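Long-range contacts in ATP-dependent protease subunit HslV (Trypanosoma brucei brucei, PDB 4HNZ), which forms the proteolytic core of a mitochondrial proteasome-like complex, hydrolysing protein substrates that its ATP-dependent partner HslU has unfolded: residues A[52-56]-A[88-93]; A[4-8]-A[143-149]; A[116-120]-A[134-138]; A[1-5]-A[14-18]. One frame throughout, in Å; residues are numbered along the deposited sequence.

Contacts 2, 3 and 4 form a continuous group around strand 3-8, while contact 1 stands apart. Contact 4 pairs that strand with strand 11-22 and holds Thr1, the active-site residue inferred by similarity; contact 2 uses the same strand, sharing Leu4 and Ser5, to receive helix 145-159. The two join where Ala149 CB lies 3.7 Å from Leu15 CD1. Contact 3 is the closest neighbour of contact 2, with centres about 8 Å apart, and Ile148 CD1 packs 3.8 Å from Ile138 CA. Contact 1 lies across the chain's centre, about 28 Å from contacts 2 and 3 between centres, yet the Ala93 side chain is about 10 Å from that of Thr1.

Contact 1. Residues A[52-56]-A[88-93]; sequences DAISL and LRRLEA
Asp52, Leu91 and Leu56 carry most of this contact. The Asp52 carboxylate reaches from the start of its helix to the backbone of the facing loop, where OD2 accepts a nearly straight bond from Glu92 N (2.8 Å, N-H...O angle 169°). The donor comes to the anti side of OD2 and stays close to the carboxylate plane. The other oxygen, OD1, forms a salt bridge with Arg83 of a neighbouring subunit, so one carboxylate ties its helix both to the loop and to the next copy.

Leu91 lies against this group and the helix surface behind it. Its CD2 sits 3.9 Å from Asp52 CG, while CD1 reaches along the helix to Ser55 CB at 4.0 Å. Leu56, one turn on from Asp52, has CG anti to its carbonyl carbon (chi1 -69°), which brings its side chain alongside Leu91, running the opposite way, with CG 4.1 Å from Leu91 CD1. Leu56 CD1 then meets Ala93 CB at 3.7 Å, while CD2 faces Leu88 more loosely.

Trp82 of helix 71-84 touches both Leu56 and Leu88, so helix 50-66 is joined here to helix 71-84, to the short helix 86-89 and to the chain leading into strand 93-98.

Contact 2. Residues A[4-8]-A[143-149]; sequences LSVRK and YDAEKIA
Lys8 NZ is gripped by two backbone carbonyls. It donates to Tyr143 O (2.8 Å), lying in the carbonyl plane with a C=O...N angle of 159°, and also to Ile138 O, close to helix 127-137. The ammonium group thereby ties strand 3-8 to the chain on either side of residues 139-142. A fully extended chain, with CG anti to the backbone N (chi1 -178°), carries NZ this far. On the way it crosses Ile148 at about a right angle, with Lys8 CD 4.0 Å from Ile148 CD1.

A water makes a second link from the same residue, donating to Lys8 O (2.7 Å) and accepting from Ala145 N (2.8 Å), one of the first amides of the helix. Asp144 occupies the N-cap and its OD1 takes the Lys147 N-H at 2.9 Å, so side chain and solvent together satisfy amides at this helix end.

Further along the strand, toward Leu4, the packing is apolar. Val6 sits over the helix between two alanines: CG1 points to Ala145, and CG2 touches Ala149 CB at 4.0 Å. Leu4 CD2 rests against the backbone of Ala149, 3.8 Å from its carbonyl O. With alanines facing the strand, the strand and helix segment axes approach to 8.0 Å, running roughly antiparallel at 148°. Such a helix laid on the outer face of a sheet is one layer of the alpha-beta-beta-alpha sandwich of the Ntn hydrolases and proteasome subunits.

Contact 3. Residues A[116-120]-A[134-138]; sequences EADGI and ARALI
The side chain of Arg135 stretches from helix 127-137 across the loop 116-120. Beyond CB the chain is extended to NE (chi2 -174°). CG lies between an apolar and a polar neighbour, 3.7 Å from Ile120 CD1 and slightly closer to Asp118 OD2. CD skirts the same oxygen, and NE forms a salt bridge with it (2.8 Å); the hydrogen bond within that bridge is weak, bent to 130°, with the carboxylate and guanidinium planes turned 41° apart. At the tip, NH2 passes Glu116 CG at 3.7 Å and donates to a water at the guanidinium edge (2.9 Å), which also accepts from Glu116 N.

Asp118 is itself fixed by an Asx turn, its OD1 accepting from Ile120 N at 2.9 Å. Behind the charged pair, Ile120 CD1 packs on Ala134 CB (3.6 Å), and Ile138 CD1 lies against Asp118 O.

The carboxylate of Glu116 is instead engaged by Ser30 and Ser31 of a neighbouring subunit, though a second water links its OE2 to Arg135 NH2. Opposite charges this close should favour the ionised forms of Asp118 and Arg135; since the hydrogen bond is bent and weak, the attraction is probably mainly electrostatic.

Contact 4. Residues A[1-5]-A[14-18]; sequences TTILS and LLGDR
The Asp17 carboxylate is approached from above its plane by the backbone of Thr2: Thr2 N donates to OD1 (3.0 Å), 52° out of that plane though with a nearly straight N-H. Thr1 CA lies 3.4 Å from the same oxygen, which also forms a salt bridge with Lys34. The second oxygen, OD2, accepts from Gln19 N and Asn164 N. A chi1 of 83° puts CG between the backbone N and the carbonyl carbon and so brings the carboxylate to Thr2 N; its bonds to backbone amides and to Lys34 then hold its rotation. Asp17 N returns a bond to Thr2 O (3.1 Å), so the two residues are joined by two hydrogen bonds at the open end of the hairpin.

Further in, the strands pair regularly. Leu4 and Leu15 are a hydrogen-bonded pair, with N to O distances of 2.9 Å from Leu4 N to Leu15 O and 2.8 Å from Leu15 N to Leu4 O. Ile3 faces Gly16, and Ile3 CD1 packs on Gly16 CA. On this face Leu14 CD1 fits between Ile3 CG2 (3.9 Å) and Ser5 CB (3.8 Å), toward strand 93-98 of the second sheet; Leu4 and Leu15 turn to helix 145-159.

Thr1 OG1 bonds to Lys34 NZ and Thr1 N to Ser125 OG. The Asp17 side chain is about 7 Å from a magnesium ion bound by Thr157, Asp160 and Ser163. A threonine at the chain's first residue, just ahead of a hairpin strand and probably the nucleophile, is characteristic of proteasome-type Ntn hydrolases.

Contact 1. Residues A[52-56]-A[88-93]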
loop_
_atom_site.group_PDB
_atom_site.type_symbol
_atom_site.label_atom_id
_atom_site.label_comp_id
_atom_site.label_asym_id
_atom_site.label_seq_id
_atom_site.Cartn_x
_atom_site.Cartn_y
_atom_site.Cartn_z
ATOM N N ASP A 52 -9.932 -18.108 21.312
ATOM C CA ASP A 52 -8.564 -18.393 20.858
ATOM C C ASP A 52 -7.797 -18.974 22.005
ATOM O O ASP A 52 -7.157 -19.990 21.869
ATOM C CB ASP A 52 -7.855 -17.149 20.330
ATOM C CG ASP A 52 -8.343 -16.744 18.969
ATOM O OD1 ASP A 52 -9.539 -16.994 18.621
ATOM O OD2 ASP A 52 -7.548 -16.131 18.234
ATOM N N ALA A 53 -7.917 -18.346 23.160
ATOM C CA ALA A 53 -7.136 -18.745 24.309
ATOM C C ALA A 53 -7.545 -20.073 24.842
ATOM O O ALA A 53 -6.710 -20.885 25.214
ATOM C CB ALA A 53 -7.220 -17.677 25.407
ATOM N N ILE A 54 -8.834 -20.306 24.894
ATOM C CA ILE A 54 -9.355 -21.568 25.381
ATOM C C ILE A 54 -8.991 -22.723 24.477
ATOM O O ILE A 54 -8.685 -23.822 24.957
ATOM C CB ILE A 54 -10.878 -21.477 25.632
ATOM C CG1 ILE A 54 -11.104 -20.627 26.900
ATOM C CG2 ILE A 54 -11.509 -22.849 25.812
ATOM C CD1 ILE A 54 -12.568 -20.423 27.270
ATOM N N SER A 55 -9.025 -22.500 23.181
ATOM C CA SER A 55 -8.633 -23.542 22.278
ATOM C C SER A 55 -7.184 -23.919 22.568
ATOM O O SER A 55 -6.839 -25.110 22.511
ATOM C CB SER A 55 -8.810 -23.093 20.825
ATOM O OG SER A 55 -10.164 -22.833 20.503
ATOM N N LEU A 56 -6.318 -22.921 22.808
ATOM C CA LEU A 56 -4.909 -23.226 23.042
ATOM C C LEU A 56 -4.680 -23.824 24.410
ATOM O O LEU A 56 -3.848 -24.719 24.561
ATOM C CB LEU A 56 -4.041 -22.008 22.872
ATOM C CG LEU A 56 -3.974 -21.569 21.420
ATOM C CD1 LEU A 56 -3.581 -20.103 21.376
ATOM C CD2 LEU A 56 -3.003 -22.401 20.612
ATOM N N LEU A 88 -4.662 -23.714 14.137
ATOM C CA LEU A 88 -4.110 -23.055 15.312
ATOM C C LEU A 88 -3.359 -21.796 14.936
ATOM O O LEU A 88 -3.352 -20.848 15.711
ATOM C CB LEU A 88 -3.187 -23.967 16.122
ATOM C CG LEU A 88 -3.878 -25.180 16.711
ATOM C CD1 LEU A 88 -2.901 -25.958 17.564
ATOM C CD2 LEU A 88 -5.120 -24.809 17.530
ATOM N N ARG A 89 -2.744 -21.781 13.772
ATOM C CA ARG A 89 -2.043 -20.590 13.357
ATOM C C ARG A 89 -2.936 -19.444 12.978
ATOM O O ARG A 89 -2.465 -18.346 12.894
ATOM C CB ARG A 89 -1.147 -20.873 12.179
ATOM C CG ARG A 89 0.230 -21.204 12.647
ATOM C CD ARG A 89 1.136 -21.191 11.457
ATOM N NE ARG A 89 1.581 -19.843 11.143
ATOM C CZ ARG A 89 2.852 -19.476 11.075
ATOM N NH1 ARG A 89 3.831 -20.363 11.285
ATOM N NH2 ARG A 89 3.141 -18.220 10.779
ATOM N N ARG A 90 -4.201 -19.690 12.754
ATOM C CA ARG A 90 -5.105 -18.596 12.534
ATOM C C ARG A 90 -5.532 -17.981 13.913
ATOM O O ARG A 90 -6.262 -17.015 13.938
ATOM C CB ARG A 90 -6.303 -19.074 11.686
ATOM C CG ARG A 90 -5.964 -19.792 10.356
ATOM C CD ARG A 90 -5.930 -18.899 9.093
ATOM N NE ARG A 90 -5.395 -19.601 7.882
ATOM C CZ ARG A 90 -6.086 -20.377 7.035
ATOM N NH1 ARG A 90 -7.378 -20.603 7.221
ATOM N NH2 ARG A 90 -5.481 -20.950 5.996
ATOM N N LEU A 91 -5.074 -18.529 15.052
ATOM C CA LEU A 91 -5.409 -17.982 16.371
ATOM C C LEU A 91 -4.382 -16.945 16.830
ATOM O O LEU A 91 -3.219 -17.023 16.500
ATOM C CB LEU A 91 -5.505 -19.091 17.408
ATOM C CG LEU A 91 -6.401 -20.289 17.052
ATOM C CD1 LEU A 91 -6.414 -21.269 18.195
ATOM C CD2 LEU A 91 -7.838 -19.876 16.752
ATOM N N GLU A 92 -4.819 -15.974 17.605
ATOM C CA GLU A 92 -3.947 -15.016 18.174
ATOM C C GLU A 92 -4.088 -15.038 19.682
ATOM O O GLU A 92 -5.128 -14.685 20.218
ATOM C CB GLU A 92 -4.289 -13.639 17.645
ATOM C CG GLU A 92 -3.877 -13.443 16.204
ATOM C CD GLU A 92 -4.232 -12.067 15.729
ATOM O OE1 GLU A 92 -5.131 -11.948 14.858
ATOM O OE2 GLU A 92 -3.663 -11.082 16.272
ATOM N N ALA A 93 -2.979 -15.334 20.360
ATOM C CA ALA A 93 -2.972 -15.370 21.782
ATOM C C ALA A 93 -1.572 -15.465 22.310
ATOM O O ALA A 93 -0.678 -15.826 21.606
ATOM C CB ALA A 93 -3.765 -16.563 22.248
#

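Contact 2. Residues A[4-8]-A[143-149]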
loop_
_atom_site.group_PDB
_atom_site.type_symbol
_atom_site.label_atom_id
_atom_site.label_comp_id
_atom_site.label_asym_id
_atom_site.label_seq_id
_atom_site.Cartn_x
_atom_site.Cartn_y
_atom_site.Cartn_z
ATOM N N LEU A 4 0.882 -10.818 34.423
ATOM C CA LEU A 4 2.168 -10.716 35.081
ATOM C C LEU A 4 2.322 -11.830 36.066
ATOM O O LEU A 4 1.407 -12.136 36.859
ATOM C CB LEU A 4 2.257 -9.398 35.797
ATOM C CG LEU A 4 3.447 -9.250 36.711
ATOM C CD1 LEU A 4 4.719 -9.178 35.903
ATOM C CD2 LEU A 4 3.350 -8.009 37.584
ATOM N N SER A 5 3.484 -12.457 36.049
ATOM C CA SER A 5 3.838 -13.482 37.039
ATOM C C SER A 5 5.129 -13.067 37.735
ATOM O O SER A 5 6.096 -12.703 37.086
ATOM C CB SER A 5 4.062 -14.830 36.347
ATOM O OG SER A 5 4.474 -15.824 37.281
ATOM N N VAL A 6 5.154 -13.156 39.060
ATOM C CA VAL A 6 6.348 -12.918 39.845
ATOM C C VAL A 6 6.596 -14.078 40.826
ATOM O O VAL A 6 5.701 -14.453 41.563
ATOM C CB VAL A 6 6.172 -11.663 40.711
ATOM C CG1 VAL A 6 7.419 -11.378 41.497
ATOM C CG2 VAL A 6 5.790 -10.466 39.835
ATOM N N ARG A 7 7.784 -14.645 40.776
ATOM C CA ARG A 7 8.202 -15.654 41.690
ATOM C C ARG A 7 9.252 -15.010 42.582
ATOM O O ARG A 7 10.261 -14.530 42.094
ATOM C CB ARG A 7 8.804 -16.862 40.930
ATOM C CG ARG A 7 9.366 -17.963 41.821
ATOM C CD ARG A 7 9.854 -19.198 41.021
ATOM N NE ARG A 7 8.724 -20.001 40.548
ATOM C CZ ARG A 7 8.197 -19.948 39.320
ATOM N NH1 ARG A 7 8.720 -19.152 38.387
ATOM N NH2 ARG A 7 7.116 -20.691 39.006
ATOM N N LYS A 8 9.019 -15.038 43.878
ATOM C CA LYS A 8 10.030 -14.652 44.843
ATOM C C LYS A 8 9.938 -15.535 46.102
ATOM O O LYS A 8 8.876 -15.643 46.718
ATOM C CB LYS A 8 9.898 -13.182 45.247
ATOM C CG LYS A 8 10.965 -12.704 46.239
ATOM C CD LYS A 8 10.753 -11.244 46.594
ATOM C CE LYS A 8 11.887 -10.633 47.401
ATOM N NZ LYS A 8 11.855 -9.119 47.341
ATOM N N TYR A 143 9.253 -6.212 50.109
ATOM C CA TYR A 143 8.349 -6.548 49.046
ATOM C C TYR A 143 8.309 -8.052 48.701
ATOM O O TYR A 143 9.251 -8.614 48.127
ATOM C CB TYR A 143 8.805 -5.738 47.857
ATOM C CG TYR A 143 8.379 -4.299 47.910
ATOM C CD1 TYR A 143 9.064 -3.352 48.676
ATOM C CD2 TYR A 143 7.286 -3.886 47.196
ATOM C CE1 TYR A 143 8.655 -2.030 48.718
ATOM C CE2 TYR A 143 6.868 -2.568 47.217
ATOM C CZ TYR A 143 7.539 -1.655 47.983
ATOM O OH TYR A 143 7.063 -0.366 47.998
ATOM N N ASP A 144 7.241 -8.738 49.082
ATOM C CA ASP A 144 7.084 -10.138 48.657
ATOM C C ASP A 144 6.439 -10.177 47.269
ATOM O O ASP A 144 6.056 -9.131 46.717
ATOM C CB ASP A 144 6.296 -10.950 49.675
ATOM C CG ASP A 144 4.852 -10.497 49.807
ATOM O OD1 ASP A 144 4.297 -9.724 48.990
ATOM O OD2 ASP A 144 4.175 -11.005 50.735
ATOM N N ALA A 145 6.295 -11.383 46.728
ATOM C CA ALA A 145 5.818 -11.554 45.374
ATOM C C ALA A 145 4.504 -10.854 45.093
ATOM O O ALA A 145 4.350 -10.157 44.098
ATOM C CB ALA A 145 5.697 -13.036 45.046
ATOM N N GLU A 146 3.543 -11.045 45.974
ATOM C CA GLU A 146 2.258 -10.463 45.731
ATOM C C GLU A 146 2.324 -8.935 45.791
ATOM O O GLU A 146 1.608 -8.253 45.065
ATOM C CB GLU A 146 1.218 -11.010 46.706
ATOM C CG GLU A 146 -0.162 -10.446 46.395
ATOM C CD GLU A 146 -1.304 -11.172 47.061
ATOM O OE1 GLU A 146 -1.067 -12.222 47.710
ATOM O OE2 GLU A 146 -2.444 -10.669 46.940
ATOM N N LYS A 147 3.108 -8.393 46.712
ATOM C CA LYS A 147 3.169 -6.948 46.859
ATOM C C LYS A 147 3.834 -6.352 45.592
ATOM O O LYS A 147 3.370 -5.368 45.057
ATOM C CB LYS A 147 3.890 -6.573 48.142
ATOM C CG LYS A 147 3.683 -5.141 48.535
ATOM C CD LYS A 147 4.406 -4.751 49.826
ATOM C CE LYS A 147 4.232 -3.236 50.072
ATOM N NZ LYS A 147 5.019 -2.699 51.230
ATOM N N ILE A 148 4.873 -7.011 45.101
ATOM C CA ILE A 148 5.530 -6.589 43.888
ATOM C C ILE A 148 4.554 -6.598 42.725
ATOM O O ILE A 148 4.436 -5.603 41.992
ATOM C CB ILE A 148 6.706 -7.489 43.561
ATOM C CG1 ILE A 148 7.807 -7.293 44.566
ATOM C CG2 ILE A 148 7.273 -7.175 42.201
ATOM C CD1 ILE A 148 8.835 -8.392 44.539
ATOM N N ALA A 149 3.836 -7.706 42.570
ATOM C CA ALA A 149 2.904 -7.867 41.473
ATOM C C ALA A 149 1.794 -6.824 41.477
ATOM O O ALA A 149 1.488 -6.268 40.426
ATOM C CB ALA A 149 2.307 -9.270 41.455
HETATM O O HOH W 1 7.580 -13.588 47.907
#

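Contact 3. Residues A[116-120]-A[134-138]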
loop_
_atom_site.group_PDB
_atom_site.type_symbol
_atom_site.label_atom_id
_atom_site.label_comp_id
_atom_site.label_asym_id
_atom_site.label_seq_id
_atom_site.Cartn_x
_atom_site.Cartn_y
_atom_site.Cartn_z
ATOM N N GLU A 116 14.280 -14.853 33.738
ATOM C CA GLU A 116 15.637 -14.789 34.283
ATOM C C GLU A 116 15.626 -15.193 35.781
ATOM O O GLU A 116 14.604 -15.553 36.327
ATOM C CB GLU A 116 16.216 -13.354 34.139
ATOM C CG GLU A 116 16.045 -12.669 32.779
ATOM C CD GLU A 116 16.712 -13.401 31.621
ATOM O OE1 GLU A 116 17.627 -14.244 31.830
ATOM O OE2 GLU A 116 16.307 -13.139 30.471
ATOM N N ALA A 117 16.745 -15.031 36.452
ATOM C CA ALA A 117 16.805 -15.335 37.850
ATOM C C ALA A 117 15.805 -14.497 38.680
ATOM O O ALA A 117 15.393 -14.917 39.742
ATOM C CB ALA A 117 18.230 -15.143 38.364
ATOM N N ASP A 118 15.399 -13.328 38.190
ATOM C CA ASP A 118 14.450 -12.543 38.930
ATOM C C ASP A 118 13.023 -13.127 39.007
ATOM O O ASP A 118 12.195 -12.567 39.692
ATOM C CB ASP A 118 14.424 -11.112 38.381
ATOM C CG ASP A 118 13.904 -11.037 36.950
ATOM O OD1 ASP A 118 13.157 -11.961 36.488
ATOM O OD2 ASP A 118 14.270 -10.061 36.260
ATOM N N GLY A 119 12.729 -14.212 38.303
ATOM C CA GLY A 119 11.415 -14.849 38.403
ATOM C C GLY A 119 10.246 -14.133 37.750
ATOM O O GLY A 119 9.092 -14.468 37.989
ATOM N N ILE A 120 10.514 -13.192 36.864
ATOM C CA ILE A 120 9.438 -12.366 36.299
ATOM C C ILE A 120 9.175 -12.654 34.823
ATOM O O ILE A 120 10.083 -12.661 34.003
ATOM C CB ILE A 120 9.782 -10.859 36.451
ATOM C CG1 ILE A 120 9.848 -10.497 37.904
ATOM C CG2 ILE A 120 8.763 -9.963 35.719
ATOM C CD1 ILE A 120 10.562 -9.180 38.132
ATOM N N ALA A 134 8.096 -4.481 38.021
ATOM C CA ALA A 134 8.383 -5.574 38.930
ATOM C C ALA A 134 9.870 -5.766 39.104
ATOM O O ALA A 134 10.347 -6.080 40.192
ATOM C CB ALA A 134 7.783 -6.876 38.430
ATOM N N ARG A 135 10.638 -5.615 38.029
ATOM C CA ARG A 135 12.090 -5.719 38.168
ATOM C C ARG A 135 12.691 -4.711 39.093
ATOM O O ARG A 135 13.742 -4.925 39.642
ATOM C CB ARG A 135 12.769 -5.645 36.794
ATOM C CG ARG A 135 12.665 -6.972 36.067
ATOM C CD ARG A 135 13.437 -6.981 34.766
ATOM N NE ARG A 135 13.409 -8.307 34.194
ATOM C CZ ARG A 135 13.702 -8.587 32.923
ATOM N NH1 ARG A 135 14.010 -7.629 32.060
ATOM N NH2 ARG A 135 13.642 -9.857 32.499
ATOM N N ALA A 136 12.053 -3.551 39.201
ATOM C CA ALA A 136 12.582 -2.483 40.039
ATOM C C ALA A 136 12.429 -2.850 41.486
ATOM O O ALA A 136 13.208 -2.407 42.315
ATOM C CB ALA A 136 11.866 -1.164 39.759
ATOM N N LEU A 137 11.416 -3.659 41.767
ATOM C CA LEU A 137 11.103 -4.027 43.132
ATOM C C LEU A 137 11.580 -5.426 43.559
ATOM O O LEU A 137 11.529 -5.731 44.727
ATOM C CB LEU A 137 9.597 -3.976 43.345
ATOM C CG LEU A 137 8.952 -2.602 43.191
ATOM C CD1 LEU A 137 7.457 -2.762 43.104
ATOM C CD2 LEU A 137 9.311 -1.679 44.314
ATOM N N ILE A 138 12.022 -6.259 42.605
ATOM C CA ILE A 138 12.186 -7.672 42.890
ATOM C C ILE A 138 13.147 -7.915 44.055
ATOM O O ILE A 138 12.953 -8.822 44.874
ATOM C CB ILE A 138 12.633 -8.457 41.620
ATOM C CG1 ILE A 138 12.554 -9.995 41.844
ATOM C CG2 ILE A 138 14.039 -8.030 41.126
ATOM C CD1 ILE A 138 11.163 -10.523 42.132
HETATM O O HOH W 2 15.592 -10.681 29.977
HETATM O O HOH W 3 12.804 -12.399 33.734
#

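Contact 4. Residues A[1-5]-A[14-18]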
loop_
_atom_site.group_PDB
_atom_site.type_symbol
_atom_site.label_atom_id
_atom_site.label_comp_id
_atom_site.label_asym_id
_atom_site.label_seq_id
_atom_site.Cartn_x
_atom_site.Cartn_y
_atom_site.Cartn_z
ATOM N N THR A 1 -4.158 -5.798 27.479
ATOM C CA THR A 1 -4.048 -6.872 28.479
ATOM C C THR A 1 -2.704 -6.813 29.128
ATOM O O THR A 1 -1.716 -6.458 28.490
ATOM C CB THR A 1 -4.287 -8.240 27.808
ATOM O OG1 THR A 1 -5.644 -8.278 27.392
ATOM C CG2 THR A 1 -4.059 -9.383 28.784
ATOM N N THR A 2 -2.721 -7.093 30.423
ATOM C CA THR A 2 -1.521 -7.262 31.225
ATOM C C THR A 2 -1.679 -8.522 32.048
ATOM O O THR A 2 -2.608 -8.633 32.835
ATOM C CB THR A 2 -1.315 -6.082 32.164
ATOM O OG1 THR A 2 -1.338 -4.848 31.410
ATOM C CG2 THR A 2 -0.014 -6.201 32.864
ATOM N N ILE A 3 -0.823 -9.517 31.775
ATOM C CA ILE A 3 -0.686 -10.664 32.576
ATOM C C ILE A 3 0.735 -10.634 33.111
ATOM O O ILE A 3 1.691 -10.506 32.339
ATOM C CB ILE A 3 -0.846 -11.985 31.790
ATOM C CG1 ILE A 3 -2.030 -11.973 30.855
ATOM C CG2 ILE A 3 -0.965 -13.171 32.735
ATOM C CD1 ILE A 3 -3.338 -11.880 31.542
ATOM N N LEU A 4 0.882 -10.818 34.423
ATOM C CA LEU A 4 2.168 -10.716 35.081
ATOM C C LEU A 4 2.322 -11.830 36.066
ATOM O O LEU A 4 1.407 -12.136 36.859
ATOM C CB LEU A 4 2.257 -9.398 35.797
ATOM C CG LEU A 4 3.447 -9.250 36.711
ATOM C CD1 LEU A 4 4.719 -9.178 35.903
ATOM C CD2 LEU A 4 3.350 -8.009 37.584
ATOM N N SER A 5 3.484 -12.457 36.049
ATOM C CA SER A 5 3.838 -13.482 37.039
ATOM C C SER A 5 5.129 -13.067 37.735
ATOM O O SER A 5 6.096 -12.703 37.086
ATOM C CB SER A 5 4.062 -14.830 36.347
ATOM O OG SER A 5 4.474 -15.824 37.281
ATOM N N LEU A 14 0.348 -14.916 39.942
ATOM C CA LEU A 14 -0.065 -14.671 38.583
ATOM C C LEU A 14 -1.244 -13.752 38.652
ATOM O O LEU A 14 -2.213 -14.020 39.335
ATOM C CB LEU A 14 -0.440 -15.988 37.891
ATOM C CG LEU A 14 -0.832 -15.861 36.421
ATOM C CD1 LEU A 14 0.361 -15.477 35.572
ATOM C CD2 LEU A 14 -1.420 -17.176 35.867
ATOM N N LEU A 15 -1.129 -12.639 37.940
ATOM C CA LEU A 15 -2.128 -11.634 37.980
ATOM C C LEU A 15 -2.510 -11.281 36.552
ATOM O O LEU A 15 -1.642 -11.246 35.678
ATOM C CB LEU A 15 -1.610 -10.359 38.634
ATOM C CG LEU A 15 -1.699 -10.309 40.150
ATOM C CD1 LEU A 15 -0.680 -11.288 40.714
ATOM C CD2 LEU A 15 -1.426 -8.899 40.686
ATOM N N GLY A 16 -3.776 -10.951 36.349
ATOM C CA GLY A 16 -4.265 -10.464 35.065
ATOM C C GLY A 16 -5.329 -9.410 35.215
ATOM O O GLY A 16 -6.111 -9.438 36.152
ATOM N N ASP A 17 -5.354 -8.492 34.287
ATOM C CA ASP A 17 -6.393 -7.477 34.325
ATOM C C ASP A 17 -7.703 -8.084 33.782
ATOM O O ASP A 17 -7.736 -9.236 33.370
ATOM C CB ASP A 17 -5.970 -6.208 33.588
ATOM C CG ASP A 17 -6.198 -6.301 32.108
ATOM O OD1 ASP A 17 -5.572 -7.207 31.470
ATOM O OD2 ASP A 17 -7.007 -5.495 31.559
ATOM N N ARG A 18 -8.732 -7.249 33.689
ATOM C CA ARG A 18 -10.037 -7.734 33.315
ATOM C C ARG A 18 -10.695 -6.982 32.170
ATOM O O ARG A 18 -11.915 -7.166 31.924
ATOM C CB ARG A 18 -10.968 -7.748 34.561
ATOM C CG ARG A 18 -10.399 -8.453 35.804
ATOM C CD ARG A 18 -11.305 -8.375 37.064
ATOM N NE ARG A 18 -11.938 -9.679 37.182
ATOM C CZ ARG A 18 -13.222 -9.956 37.340
ATOM N NH1 ARG A 18 -14.137 -9.012 37.535
ATOM N NH2 ARG A 18 -13.577 -11.202 37.335
#